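PDB 3MPR: putative endonuclease/exonuclease/phosphatase family protein from Bacteroides thetaiotaomicron, which probably acts as a metal-dependent nuclease of the endonuclease/exonuclease/phosphatase family, hydrolysing phosphodiester bonds in nucleic acids. Local coordinates for residues Gln40-Asp45 with Gly242-Thr247; Ser200-Asp205 with Glu224-His229; Phe217-Phe222 with Tyr272-Pro277. All coordinates share one frame; numbering follows the deposited sequence. Where two conformers were deposited one is given.

Interaction 1 of 3, residues Gln40-Asp45 with Gly242-Thr247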
loop_
_atom_site.group_PDB
_atom_site.type_symbol
_atom_site.label_atom_id
_atom_site.label_comp_id
_atom_site.label_asym_id
_atom_site.label_seq_id
_atom_site.Cartn_x
_atom_site.Cartn_y
_atom_site.Cartn_z
ATOM N N GLN A 40 9.842 1.984 -1.972
ATOM C CA GLN A 40 10.442 0.946 -1.158
ATOM C C GLN A 40 9.382 0.145 -0.428
ATOM O O GLN A 40 9.373 -1.085 -0.490
ATOM C CB GLN A 40 11.429 1.572 -0.167
ATOM C CG GLN A 40 12.610 2.233 -0.860
ATOM C CD GLN A 40 13.522 2.965 0.108
ATOM O OE1 GLN A 40 13.061 3.727 0.962
ATOM N NE2 GLN A 40 14.820 2.729 -0.015
ATOM N N TYR A 41 8.471 0.846 0.244
ATOM C CA TYR A 41 7.448 0.161 1.036
ATOM C C TYR A 41 6.516 -0.689 0.181
ATOM O O TYR A 41 6.102 -1.782 0.586
ATOM C CB TYR A 41 6.628 1.158 1.856
ATOM C CG TYR A 41 5.691 0.450 2.810
ATOM C CD1 TYR A 41 6.153 -0.041 4.014
ATOM C CD2 TYR A 41 4.355 0.230 2.477
ATOM C CE1 TYR A 41 5.316 -0.697 4.888
ATOM C CE2 TYR A 41 3.511 -0.438 3.346
ATOM C CZ TYR A 41 3.994 -0.895 4.544
ATOM O OH TYR A 41 3.166 -1.577 5.407
ATOM N N HIS A 42 6.181 -0.181 -1.000
ATOM C CA HIS A 42 5.244 -0.870 -1.885
ATOM C C HIS A 42 5.933 -1.801 -2.882
ATOM O O HIS A 42 5.300 -2.318 -3.794
ATOM C CB HIS A 42 4.322 0.133 -2.582
ATOM C CG HIS A 42 3.307 0.742 -1.661
ATOM N ND1 HIS A 42 3.426 2.017 -1.149
ATOM C CD2 HIS A 42 2.160 0.236 -1.147
ATOM C CE1 HIS A 42 2.396 2.269 -0.359
ATOM N NE2 HIS A 42 1.610 1.206 -0.347
ATOM N N ASP A 43 7.225 -2.023 -2.677
ATOM C CA ASP A 43 7.976 -3.046 -3.392
ATOM C C ASP A 43 7.910 -2.932 -4.921
ATOM O O ASP A 43 7.614 -3.921 -5.600
ATOM C CB ASP A 43 7.490 -4.441 -2.976
ATOM C CG ASP A 43 7.737 -4.736 -1.505
ATOM O OD1 ASP A 43 8.807 -4.353 -0.989
ATOM O OD2 ASP A 43 6.851 -5.350 -0.868
ATOM N N PHE A 44 8.176 -1.752 -5.473
ATOM C CA PHE A 44 8.210 -1.648 -6.939
ATOM C C PHE A 44 9.487 -2.350 -7.461
ATOM O O PHE A 44 10.602 -1.939 -7.136
ATOM C CB PHE A 44 8.236 -0.186 -7.415
ATOM C CG PHE A 44 7.031 0.651 -7.032
ATOM C CD1 PHE A 44 5.926 0.109 -6.396
ATOM C CD2 PHE A 44 7.020 2.013 -7.340
ATOM C CE1 PHE A 44 4.833 0.916 -6.057
ATOM C CE2 PHE A 44 5.932 2.824 -7.017
ATOM C CZ PHE A 44 4.832 2.268 -6.372
ATOM N N ASP A 45 9.337 -3.402 -8.261
ATOM C CA ASP A 45 10.503 -4.046 -8.857
ATOM C C ASP A 45 11.069 -3.187 -9.978
ATOM O O ASP A 45 12.278 -3.060 -10.146
ATOM C CB ASP A 45 10.127 -5.402 -9.453
ATOM C CG ASP A 45 9.756 -6.426 -8.395
ATOM O OD1 ASP A 45 10.201 -6.287 -7.230
ATOM O OD2 ASP A 45 9.023 -7.366 -8.737
ATOM N N GLY A 242 -3.649 -1.427 -8.108
ATOM C CA GLY A 242 -3.918 -0.516 -7.013
ATOM C C GLY A 242 -3.507 0.905 -7.349
ATOM O O GLY A 242 -2.504 1.135 -8.016
ATOM N N VAL A 243 -4.315 1.861 -6.912
ATOM C CA VAL A 243 -3.906 3.257 -6.878
ATOM C C VAL A 243 -3.551 3.591 -5.434
ATOM O O VAL A 243 -4.367 3.411 -4.521
ATOM C CB VAL A 243 -5.045 4.170 -7.365
ATOM C CG1 VAL A 243 -4.674 5.617 -7.201
ATOM C CG2 VAL A 243 -5.375 3.867 -8.824
ATOM N N LEU A 244 -2.333 4.075 -5.216
ATOM C CA LEU A 244 -1.852 4.309 -3.859
ATOM C C LEU A 244 -2.077 5.773 -3.472
ATOM O O LEU A 244 -1.466 6.683 -4.031
ATOM C CB LEU A 244 -0.372 3.919 -3.757
ATOM C CG LEU A 244 -0.104 2.527 -4.378
ATOM C CD1 LEU A 244 1.367 2.129 -4.288
ATOM C CD2 LEU A 244 -0.983 1.457 -3.734
ATOM N N THR A 245 -2.962 5.982 -2.505
ATOM C CA THR A 245 -3.408 7.317 -2.115
ATOM C C THR A 245 -2.646 7.877 -0.910
ATOM O O THR A 245 -3.063 8.880 -0.315
ATOM C CB THR A 245 -4.931 7.298 -1.791
ATOM O OG1 THR A 245 -5.200 6.382 -0.721
ATOM C CG2 THR A 245 -5.725 6.860 -3.026
ATOM N N ASP A 246 -1.522 7.244 -0.572
ATOM C CA ASP A 246 -0.774 7.583 0.639
ATOM C C ASP A 246 -0.524 9.085 0.652
ATOM O O ASP A 246 -0.222 9.669 -0.392
ATOM C CB ASP A 246 0.592 6.881 0.672
ATOM C CG ASP A 246 0.513 5.373 0.505
ATOM O OD1 ASP A 246 -0.370 4.869 -0.224
ATOM O OD2 ASP A 246 1.400 4.689 1.073
ATOM N N THR A 247 -0.647 9.712 1.820
ATOM C CA THR A 247 -0.318 11.135 1.946
ATOM C C THR A 247 0.591 11.410 3.136
ATOM O O THR A 247 0.539 10.709 4.157
ATOM C CB THR A 247 -1.596 12.008 2.130
ATOM O OG1 THR A 247 -2.424 11.427 3.142
ATOM C CG2 THR A 247 -2.385 12.107 0.842
HETATM O O HOH W 1 -1.618 2.462 0.043
#

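Interaction 2 of 3, residues Ser200-Asp205 with Glu224-His229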
loop_
_atom_site.group_PDB
_atom_site.type_symbol
_atom_site.label_atom_id
_atom_site.label_comp_id
_atom_site.label_asym_id
_atom_site.label_seq_id
_atom_site.Cartn_x
_atom_site.Cartn_y
_atom_site.Cartn_z
ATOM N N SER A 200 -4.415 -2.955 -17.461
ATOM C CA SER A 200 -4.354 -3.640 -16.166
ATOM C C SER A 200 -5.572 -3.324 -15.302
ATOM O O SER A 200 -5.997 -4.137 -14.493
ATOM C CB SER A 200 -3.100 -3.226 -15.378
ATOM O OG SER A 200 -1.897 -3.657 -15.999
ATOM N N TYR A 201 -6.099 -2.111 -15.440
ATOM C CA TYR A 201 -7.302 -1.740 -14.686
ATOM C C TYR A 201 -8.448 -2.682 -15.020
ATOM O O TYR A 201 -9.209 -3.105 -14.139
ATOM C CB TYR A 201 -7.714 -0.297 -14.987
ATOM C CG TYR A 201 -9.029 0.089 -14.351
ATOM C CD1 TYR A 201 -10.233 -0.091 -15.032
ATOM C CD2 TYR A 201 -9.071 0.623 -13.063
ATOM C CE1 TYR A 201 -11.452 0.256 -14.445
ATOM C CE2 TYR A 201 -10.289 0.980 -12.474
ATOM C CZ TYR A 201 -11.467 0.790 -13.175
ATOM O OH TYR A 201 -12.666 1.128 -12.594
ATOM N N GLU A 202 -8.568 -3.015 -16.302
ATOM C CA GLU A 202 -9.680 -3.841 -16.759
ATOM C C GLU A 202 -9.420 -5.326 -16.550
ATOM O O GLU A 202 -10.343 -6.085 -16.257
ATOM C CB GLU A 202 -10.001 -3.580 -18.239
ATOM C CG GLU A 202 -10.408 -2.145 -18.558
ATOM C CD GLU A 202 -11.781 -1.763 -18.002
ATOM O OE1 GLU A 202 -12.538 -2.654 -17.563
ATOM O OE2 GLU A 202 -12.097 -0.558 -18.003
ATOM N N LYS A 203 -8.172 -5.753 -16.700
ATOM C CA LYS A 203 -7.900 -7.190 -16.710
ATOM C C LYS A 203 -7.498 -7.799 -15.359
ATOM O O LYS A 203 -7.448 -9.020 -15.223
ATOM C CB LYS A 203 -6.855 -7.531 -17.778
ATOM C CG LYS A 203 -7.287 -7.134 -19.184
ATOM C CD LYS A 203 -8.729 -7.553 -19.463
ATOM C CE LYS A 203 -9.186 -7.100 -20.841
ATOM N NZ LYS A 203 -10.644 -7.361 -21.058
ATOM N N CYS A 204 -7.200 -6.960 -14.371
ATOM C CA CYS A 204 -6.763 -7.457 -13.073
ATOM C C CYS A 204 -7.801 -8.408 -12.456
ATOM O O CYS A 204 -8.996 -8.226 -12.649
ATOM C CB CYS A 204 -6.504 -6.286 -12.106
ATOM S SG CYS A 204 -7.945 -5.243 -11.775
ATOM N N ASP A 205 -7.332 -9.415 -11.721
ATOM C CA ASP A 205 -8.214 -10.206 -10.856
ATOM C C ASP A 205 -8.777 -9.358 -9.728
ATOM O O ASP A 205 -9.974 -9.424 -9.425
ATOM C CB ASP A 205 -7.464 -11.384 -10.238
ATOM C CG ASP A 205 -7.012 -12.401 -11.273
ATOM O OD1 ASP A 205 -7.672 -12.520 -12.320
ATOM O OD2 ASP A 205 -5.992 -13.075 -11.030
ATOM N N GLU A 224 -13.090 9.612 -11.772
ATOM C CA GLU A 224 -13.005 8.277 -12.348
ATOM C C GLU A 224 -12.114 8.266 -13.591
ATOM O O GLU A 224 -11.937 7.225 -14.223
ATOM C CB GLU A 224 -14.396 7.731 -12.689
ATOM C CG GLU A 224 -15.245 7.427 -11.461
ATOM C CD GLU A 224 -16.574 6.777 -11.814
ATOM O OE1 GLU A 224 -17.455 7.481 -12.351
ATOM O OE2 GLU A 224 -16.735 5.562 -11.556
ATOM N N SER A 225 -11.566 9.419 -13.956
ATOM C CA SER A 225 -10.628 9.464 -15.083
ATOM C C SER A 225 -9.310 8.808 -14.687
ATOM O O SER A 225 -8.787 9.068 -13.613
ATOM C CB SER A 225 -10.346 10.910 -15.510
ATOM O OG SER A 225 -11.475 11.485 -16.156
ATOM N N ARG A 226 -8.777 7.965 -15.562
ATOM C CA ARG A 226 -7.440 7.417 -15.396
ATOM C C ARG A 226 -6.610 7.935 -16.574
ATOM O O ARG A 226 -6.972 7.731 -17.741
ATOM C CB ARG A 226 -7.484 5.882 -15.391
ATOM C CG ARG A 226 -8.564 5.292 -14.452
ATOM C CD ARG A 226 -8.504 3.769 -14.376
ATOM N NE ARG A 226 -8.539 3.129 -15.685
ATOM C CZ ARG A 226 -9.645 2.896 -16.388
ATOM N NH1 ARG A 226 -10.833 3.238 -15.910
ATOM N NH2 ARG A 226 -9.560 2.300 -17.566
ATOM N N ILE A 227 -5.528 8.655 -16.284
ATOM C CA ILE A 227 -4.667 9.137 -17.357
ATOM C C ILE A 227 -3.274 8.502 -17.294
ATOM O O ILE A 227 -2.469 8.621 -18.229
ATOM C CB ILE A 227 -4.596 10.680 -17.394
ATOM C CG1 ILE A 227 -3.891 11.242 -16.157
ATOM C CG2 ILE A 227 -6.003 11.269 -17.562
ATOM C CD1 ILE A 227 -3.685 12.754 -16.218
ATOM N N ASP A 228 -3.005 7.812 -16.190
ATOM C CA ASP A 228 -1.781 7.042 -16.053
ATOM C C ASP A 228 -2.192 5.587 -16.140
ATOM O O ASP A 228 -3.058 5.149 -15.388
ATOM C CB ASP A 228 -1.144 7.334 -14.690
ATOM C CG ASP A 228 -0.876 8.813 -14.494
ATOM O OD1 ASP A 228 -1.690 9.505 -13.838
ATOM O OD2 ASP A 228 0.137 9.288 -15.044
ATOM N N HIS A 229 -1.584 4.839 -17.063
ATOM C CA HIS A 229 -1.992 3.467 -17.304
ATOM C C HIS A 229 -0.792 2.548 -17.274
ATOM O O HIS A 229 0.349 2.978 -17.490
ATOM C CB HIS A 229 -2.623 3.314 -18.700
ATOM C CG HIS A 229 -3.780 4.225 -18.959
ATOM N ND1 HIS A 229 -4.981 4.114 -18.288
ATOM C CD2 HIS A 229 -3.928 5.251 -19.831
ATOM C CE1 HIS A 229 -5.814 5.038 -18.730
ATOM N NE2 HIS A 229 -5.201 5.740 -19.668
HETATM O O HOH W 2 -13.055 2.615 -17.261
HETATM O O HOH W 3 -11.994 1.450 -19.750
#

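Interaction 3 of 3, residues Phe217-Phe222 with Tyr272-Pro277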
loop_
_atom_site.group_PDB
_atom_site.type_symbol
_atom_site.label_atom_id
_atom_site.label_comp_id
_atom_site.label_asym_id
_atom_site.label_seq_id
_atom_site.Cartn_x
_atom_site.Cartn_y
_atom_site.Cartn_z
ATOM N N PHE A 217 -2.315 17.875 -6.861
ATOM C CA PHE A 217 -1.839 18.203 -5.517
ATOM C C PHE A 217 -2.973 18.497 -4.541
ATOM O O PHE A 217 -2.734 19.019 -3.454
ATOM C CB PHE A 217 -0.835 19.365 -5.528
ATOM C CG PHE A 217 0.559 18.956 -5.905
ATOM C CD1 PHE A 217 1.223 17.971 -5.182
ATOM C CD2 PHE A 217 1.208 19.560 -6.965
ATOM C CE1 PHE A 217 2.503 17.590 -5.524
ATOM C CE2 PHE A 217 2.490 19.188 -7.310
ATOM C CZ PHE A 217 3.142 18.205 -6.591
ATOM N N ASP A 218 -4.198 18.160 -4.936
ATOM C CA ASP A 218 -5.360 18.366 -4.078
ATOM C C ASP A 218 -5.699 17.079 -3.324
ATOM O O ASP A 218 -6.169 16.108 -3.914
ATOM C CB ASP A 218 -6.550 18.807 -4.926
ATOM C CG ASP A 218 -7.823 18.950 -4.120
ATOM O OD1 ASP A 218 -7.784 18.755 -2.888
ATOM O OD2 ASP A 218 -8.863 19.272 -4.730
ATOM N N PRO A 219 -5.478 17.069 -2.004
ATOM C CA PRO A 219 -5.687 15.811 -1.281
ATOM C C PRO A 219 -7.165 15.471 -1.095
ATOM O O PRO A 219 -7.470 14.420 -0.547
ATOM C CB PRO A 219 -4.988 16.070 0.067
ATOM C CG PRO A 219 -5.077 17.544 0.240
ATOM C CD PRO A 219 -4.920 18.122 -1.138
ATOM N N ASN A 220 -8.067 16.321 -1.585
ATOM C CA ASN A 220 -9.502 16.040 -1.513
ATOM C C ASN A 220 -10.157 15.688 -2.859
ATOM O O ASN A 220 -11.362 15.469 -2.913
ATOM C CB ASN A 220 -10.258 17.232 -0.902
ATOM C CG ASN A 220 -9.859 17.498 0.523
ATOM O OD1 ASN A 220 -9.183 18.490 0.820
ATOM N ND2 ASN A 220 -10.268 16.613 1.420
ATOM N N SER A 221 -9.369 15.643 -3.934
ATOM C CA SER A 221 -9.927 15.473 -5.268
ATOM C C SER A 221 -10.471 14.072 -5.490
ATOM O O SER A 221 -10.024 13.106 -4.873
ATOM C CB SER A 221 -8.874 15.776 -6.344
ATOM O OG SER A 221 -7.924 14.719 -6.413
ATOM N N PHE A 222 -11.435 13.967 -6.398
ATOM C CA PHE A 222 -11.877 12.670 -6.863
ATOM C C PHE A 222 -12.199 12.717 -8.347
ATOM O O PHE A 222 -12.756 13.699 -8.838
ATOM C CB PHE A 222 -13.109 12.173 -6.099
ATOM C CG PHE A 222 -13.594 10.837 -6.591
ATOM C CD1 PHE A 222 -12.947 9.674 -6.198
ATOM C CD2 PHE A 222 -14.646 10.746 -7.491
ATOM C CE1 PHE A 222 -13.357 8.433 -6.685
ATOM C CE2 PHE A 222 -15.066 9.513 -7.972
ATOM C CZ PHE A 222 -14.424 8.356 -7.563
ATOM N N TYR A 272 -1.858 21.190 10.703
ATOM C CA TYR A 272 -1.223 20.473 9.603
ATOM C C TYR A 272 -2.200 20.322 8.458
ATOM O O TYR A 272 -3.397 20.520 8.639
ATOM C CB TYR A 272 -0.785 19.077 10.054
ATOM C CG TYR A 272 0.286 19.086 11.112
ATOM C CD1 TYR A 272 -0.043 19.175 12.461
ATOM C CD2 TYR A 272 1.630 18.995 10.765
ATOM C CE1 TYR A 272 0.934 19.179 13.436
ATOM C CE2 TYR A 272 2.620 18.998 11.738
ATOM C CZ TYR A 272 2.263 19.093 13.068
ATOM O OH TYR A 272 3.241 19.090 14.032
ATOM N N GLU A 273 -1.682 19.977 7.278
ATOM C CA GLU A 273 -2.532 19.666 6.144
ATOM C C GLU A 273 -1.977 18.472 5.379
ATOM O O GLU A 273 -0.769 18.237 5.364
ATOM C CB GLU A 273 -2.671 20.864 5.208
ATOM C CG GLU A 273 -1.384 21.303 4.540
ATOM C CD GLU A 273 -1.566 22.602 3.746
ATOM O OE1 GLU A 273 -2.197 22.561 2.664
ATOM O OE2 GLU A 273 -1.094 23.663 4.212
ATOM N N ALA A 274 -2.866 17.722 4.749
ATOM C CA ALA A 274 -2.441 16.600 3.929
ATOM C C ALA A 274 -1.754 17.121 2.681
ATOM O O ALA A 274 -2.134 18.162 2.148
ATOM C CB ALA A 274 -3.630 15.735 3.556
ATOM N N ARG A 275 -0.738 16.390 2.226
ATOM C CA ARG A 275 -0.013 16.716 1.000
ATOM C C ARG A 275 0.121 15.429 0.207
ATOM O O ARG A 275 0.358 14.374 0.793
ATOM C CB ARG A 275 1.409 17.186 1.339
ATOM C CG ARG A 275 1.502 18.523 2.046
ATOM C CD ARG A 275 1.375 19.649 1.042
ATOM N NE ARG A 275 1.441 20.961 1.684
ATOM C CZ ARG A 275 1.282 22.109 1.032
ATOM N NH1 ARG A 275 1.053 22.103 -0.277
ATOM N NH2 ARG A 275 1.349 23.262 1.688
ATOM N N THR A 276 -0.008 15.503 -1.115
ATOM C CA THR A 276 0.203 14.315 -1.933
ATOM C C THR A 276 1.671 14.304 -2.373
ATOM O O THR A 276 2.234 15.354 -2.672
ATOM C CB THR A 276 -0.731 14.286 -3.151
ATOM O OG1 THR A 276 -0.539 15.478 -3.931
ATOM C CG2 THR A 276 -2.181 14.193 -2.700
ATOM N N PRO A 277 2.304 13.122 -2.376
ATOM C CA PRO A 277 3.729 13.028 -2.720
ATOM C C PRO A 277 4.005 13.503 -4.151
ATOM O O PRO A 277 5.081 14.021 -4.410
ATOM C CB PRO A 277 4.030 11.536 -2.565
ATOM C CG PRO A 277 3.031 11.071 -1.532
ATOM C CD PRO A 277 1.781 11.859 -1.827
HETATM O O HOH W 4 -0.402 18.348 -1.833
#

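Interaction 1 of 3, residues Gln40-Asp45 with Gly242-Thr247
The methyl CD1 of Leu244 sits over one face of the His42 imidazole, 3.7 Å from the ring centroid and 15° off the ring normal, a CH-pi contact. Tyr41, one residue earlier, turns its edge to the opposite face of the same imidazole, with its CD2 above the ring centre. His42 CG stands anti to the carbonyl carbon (chi1 -72°), which carries the ring out from the helix end toward 242-247. There its edge meets Asp246: CE1 of His42 lies 3.0 Å from Asp246 OD2, with the oxygen in the ring plane and the carboxylate turned 69° from it. OD2 finds its hydrogen bond elsewhere, with Tyr208 OH of the second subunit, its strongest polar partner. A water 2.7 Å from Asp246 OD1 lies 3.5 Å from His42 NE2, the latter bond weak. The other nitrogen, ND1, makes a weak hydrogen bond to Met38 O. Asp43, with positive phi, is the C-prime residue of a Schellman motif: Asp43 N bonds to Gln40 O at 3.2 Å and Phe44 N to Val39 O. This turn brings Phe44 back to the contact, where its CZ reaches Leu244 CD1 at 4.0 Å. The methyl lies at the edge of the phenyl ring while lying over the imidazole face, so one leucine branch serves two aromatic groups in different ways. The contact is buried packing of a Schellman helix end, that of helix 28-41, against the chain leaving strand 237-243 of the seven-stranded sheet. Strand 283-289 contributes Lys284, which touches both Phe44 and Leu244, and Tyr41 of the second subunit packs on Leu244 from across the dimer.

Interaction 2 of 3, residues Ser200-Asp205 with Glu224-His229
Stacking dominates the meeting of Tyr201 and Arg226: the guanidinium lies flat on the phenol ring, centres 3.6 Å apart and planes only 4° from parallel. This is also a cation-pi contact, with Arg226 CZ over the ring face. The closest pair is Tyr201 CD1 with Arg226 CZ at 3.3 Å, while NH1 lies toward the rim of the ring. The aliphatic part of the arginine joins in, since its CD makes a CH-pi contact 3.8 Å from the Tyr201 centroid. A bend at chi3 (-53°) turns the end of the arginine so that both CD and the guanidinium lie along the same ring face.

The charge pairing across the segments is long. Glu202 OE2 forms a salt bridge of 3.8 Å with Arg226 NH2, its carboxylate turned 74° from the guanidinium; NH2 has its main salt bridge with Asp199 OD2.

Two waters lie in the guanidinium plane. One accepts from Arg226 NH1 at 2.7 Å, and the other donates to Glu202 OE2 at 2.7 Å; each makes a weaker bond to the second side chain of this pair.

Within the DNase I-like fold, this stacked Arg-Tyr cation-pi pair joins the short helix 200-203 to the loop leading into strand 228-232. Tyr188 of helix 186-192 touches both Glu202 and Arg226, and Tyr241 of strand 237-243 also packs against Arg226.

Interaction 3 of 3, residues Phe217-Phe222 with Tyr272-Pro277
The phenyl ring of Phe217 has the carbonyl oxygen of Thr276 at its edge and in its plane, 3.6 Å from CE1. The hydroxyl OG1 of Thr276 approaches obliquely, 3.3 Å from Phe217 CD1; its strongest polar partner is Ser278 O. Replacing Phe217 by an alanine takes away the ring beside Thr276 O and OG1 and is likely to open a gap there. Glu51, which binds magnesium in a structure of this protein though no metal is bound here, lies about 8 Å from Phe217, side chain to side chain. The Arg275 guanidinium has Glu273 OE1 over one face; with OE2 it pairs by charge only, no N-H pointing at it. With chi1 of Thr276 at 57°, CG2 reaches Pro219 CA at 4.1 Å. A water bridges the backbones, 2.9 Å from Phe217 O and 3.0 Å from Thr276 N. Pro219 CB packs on Ala274 CB at 3.8 Å. Pro219 lies in a type I turn from Asp218 to Ser221, reinforced by an Asx turn in which Asp218 OD1 accepts from Asn220 N. The contact lays the loop between strands 206-208 and 228-232 against strand 272-275, which pairs with strand 248-251; helix 28-41 meets Phe217 through Arg31.

All three contacts belong to the DNase I-like fold, with its two mixed sheets. Interaction 2 involves segments between those of interaction 1 in sequence, while interaction 3 alternates with both. The centres of interactions 1 and 2 are about 16 Å apart, as are those of 1 and 3; the centres of interactions 2 and 3 lie about 21 Å apart. Interactions 1 and 3 touch directly, Asp246 O meeting Pro277 CD at 3.3 Å, and both reach the second subunit, so this side of the chain contributes to the dimer interface. Interaction 2 touches no other chain of the assembly. Strands 228-232 and 237-243, consecutive in the chain but in different sheets, connect interactions 2 and 1.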